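Local coordinates for tautomerase (Bordetella trematum, PDB 6VVR), which belongs to the tautomerase superfamily and assembles as a trimer of subunits with two beta-alpha-beta halves each, at residues P1-H6 / V63-I68. Numbering follows the deposited sequence.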
loop_
_atom_site.group_PDB
_atom_site.type_symbol
_atom_site.label_atom_id
_atom_site.label_comp_id
_atom_site.label_asym_id
_atom_site.label_seq_id
_atom_site.Cartn_x
_atom_site.Cartn_y
_atom_site.Cartn_z
ATOM N N PRO A 1 3.393 0.763 14.530
ATOM C CA PRO A 1 2.793 0.300 13.270
ATOM C C PRO A 1 2.297 1.457 12.414
ATOM O O PRO A 1 1.854 2.472 12.955
ATOM C CB PRO A 1 1.621 -0.562 13.743
ATOM C CG PRO A 1 2.087 -1.097 15.077
ATOM C CD PRO A 1 2.803 0.077 15.698
ATOM N N LEU A 2 2.367 1.298 11.098
ATOM C CA LEU A 2 1.972 2.328 10.150
ATOM C C LEU A 2 0.719 1.854 9.432
ATOM O O LEU A 2 0.759 0.861 8.699
ATOM C CB LEU A 2 3.103 2.625 9.164
ATOM C CG LEU A 2 4.430 2.932 9.881
ATOM C CD1 LEU A 2 5.512 3.258 8.895
ATOM C CD2 LEU A 2 4.266 4.073 10.875
ATOM N N LEU A 3 -0.390 2.552 9.655
ATOM C CA LEU A 3 -1.687 2.156 9.124
ATOM C C LEU A 3 -2.082 3.060 7.970
ATOM O O LEU A 3 -1.964 4.285 8.067
ATOM C CB LEU A 3 -2.769 2.217 10.204
ATOM C CG LEU A 3 -2.870 1.072 11.212
ATOM C CD1 LEU A 3 -1.610 0.949 12.067
ATOM C CD2 LEU A 3 -4.095 1.268 12.090
ATOM N N ASN A 4 -2.572 2.469 6.890
ATOM C CA ASN A 4 -3.274 3.249 5.885
ATOM C C ASN A 4 -4.649 2.636 5.707
ATOM O O ASN A 4 -4.780 1.416 5.532
ATOM C CB ASN A 4 -2.495 3.354 4.566
ATOM C CG ASN A 4 -2.019 2.032 4.045
ATOM O OD1 ASN A 4 -2.640 1.448 3.152
ATOM N ND2 ASN A 4 -0.888 1.568 4.557
ATOM N N VAL A 5 -5.667 3.489 5.800
ATOM C CA VAL A 5 -7.051 3.084 5.987
ATOM C C VAL A 5 -7.867 3.581 4.808
ATOM O O VAL A 5 -7.693 4.717 4.352
ATOM C CB VAL A 5 -7.615 3.647 7.305
ATOM C CG1 VAL A 5 -9.009 3.085 7.567
ATOM C CG2 VAL A 5 -6.662 3.328 8.430
ATOM N N HIS A 6 -8.778 2.739 4.338
ATOM C CA HIS A 6 -9.478 2.956 3.082
ATOM C C HIS A 6 -10.955 2.723 3.340
ATOM O O HIS A 6 -11.336 1.618 3.726
ATOM C CB HIS A 6 -8.932 2.002 2.013
ATOM C CG HIS A 6 -7.443 2.073 1.872
ATOM N ND1 HIS A 6 -6.824 2.848 0.914
ATOM C CD2 HIS A 6 -6.447 1.502 2.595
ATOM C CE1 HIS A 6 -5.513 2.734 1.037
ATOM N NE2 HIS A 6 -5.258 1.926 2.052
ATOM N N VAL A 63 -8.038 -1.863 6.354
ATOM C CA VAL A 63 -6.939 -1.353 7.172
ATOM C C VAL A 63 -5.688 -2.140 6.802
ATOM O O VAL A 63 -5.615 -3.349 7.048
ATOM C CB VAL A 63 -7.238 -1.461 8.680
ATOM C CG1 VAL A 63 -6.094 -0.856 9.500
ATOM C CG2 VAL A 63 -8.568 -0.775 9.039
ATOM N N ASN A 64 -4.709 -1.461 6.210
ATOM C CA ASN A 64 -3.402 -2.039 5.939
ATOM C C ASN A 64 -2.424 -1.612 7.023
ATOM O O ASN A 64 -2.298 -0.414 7.309
ATOM C CB ASN A 64 -2.881 -1.585 4.575
ATOM C CG ASN A 64 -3.717 -2.109 3.429
ATOM O OD1 ASN A 64 -4.275 -3.203 3.501
ATOM N ND2 ASN A 64 -3.807 -1.324 2.359
ATOM N N VAL A 65 -1.718 -2.584 7.605
ATOM C CA VAL A 65 -0.798 -2.351 8.717
ATOM C C VAL A 65 0.584 -2.835 8.309
ATOM O O VAL A 65 0.782 -4.035 8.075
ATOM C CB VAL A 65 -1.241 -3.074 9.997
ATOM C CG1 VAL A 65 -0.301 -2.709 11.152
ATOM C CG2 VAL A 65 -2.699 -2.778 10.325
ATOM N N ASP A 66 1.537 -1.909 8.220
ATOM C CA ASP A 66 2.942 -2.264 8.107
ATOM C C ASP A 66 3.533 -2.174 9.504
ATOM O O ASP A 66 3.511 -1.101 10.121
ATOM C CB ASP A 66 3.679 -1.337 7.138
ATOM C CG ASP A 66 3.202 -1.497 5.710
ATOM O OD1 ASP A 66 3.005 -2.641 5.259
ATOM O OD2 ASP A 66 3.008 -0.479 5.034
ATOM N N LEU A 67 4.004 -3.298 10.027
ATOM C CA LEU A 67 4.501 -3.327 11.393
ATOM C C LEU A 67 5.765 -4.170 11.488
ATOM O O LEU A 67 6.008 -5.071 10.684
ATOM C CB LEU A 67 3.445 -3.849 12.378
ATOM C CG LEU A 67 3.250 -5.360 12.511
ATOM C CD1 LEU A 67 2.368 -5.674 13.709
ATOM C CD2 LEU A 67 2.651 -5.925 11.229
ATOM N N ILE A 68 6.579 -3.842 12.490
ATOM C CA ILE A 68 7.822 -4.562 12.704
ATOM C C ILE A 68 7.531 -6.029 12.990
ATOM O O ILE A 68 6.662 -6.368 13.803
ATOM C CB ILE A 68 8.615 -3.906 13.840
ATOM C CG1 ILE A 68 9.055 -2.508 13.414
ATOM C CG2 ILE A 68 9.831 -4.753 14.190
ATOM C CD1 ILE A 68 9.484 -1.624 14.587
#
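With CG in the crowded position between its backbone N and carbonyl carbon (chi1 50°), Asn4 swings its amide toward the neighbouring strand, while Asn64 sets CG beside its own N (chi1 -66°). The two amides cross obliquely, their planes 61° apart. Asn64 ND2 donates to Asn4 OD1 at 3.1 Å, from above the carbonyl plane of Asn4. The same oxygen takes a second, straighter bond along a lone pair: His6 NE2 reaches Asn4 OD1 at 2.9 Å, with the oxygen in the plane of the imidazole. Two donors thus fix the rotation of the Asn4 amide, and the other ring nitrogen, ND1, is hydrogen-bonded to Tyr45 OH. Beneath these groups, strands 2-8 and 61-68 run antiparallel as the central pair of a four-stranded mixed sheet, the first strands of the two beta-alpha-beta halves of the tautomerase (MIF-like) fold. Leu2 and Asp66 form one hydrogen-bonded pair, with Leu2 N to Asp66 O at 2.8 Å, and Asn4 and Asn64 form the next. The other face, with Leu3, Val5, Val63 and Val65, lies against helices 13-31 and 73-91. There Leu3 straddles two valines, CD2 meeting Val63 CG1 at 3.9 Å and CG meeting Val65 CG2 at 4.0 Å. Pro1, the N-terminal residue, rests its ring carbon CB on Val65 CG1 (3.9 Å) and Leu67 CB (4.0 Å). On the face of Leu2, Asn4 and Asn64, the Asp66 carboxylate, itself buried, forms salt bridges with Arg103 of its own chain through OD1 and with Arg103 of the second subunit through OD2.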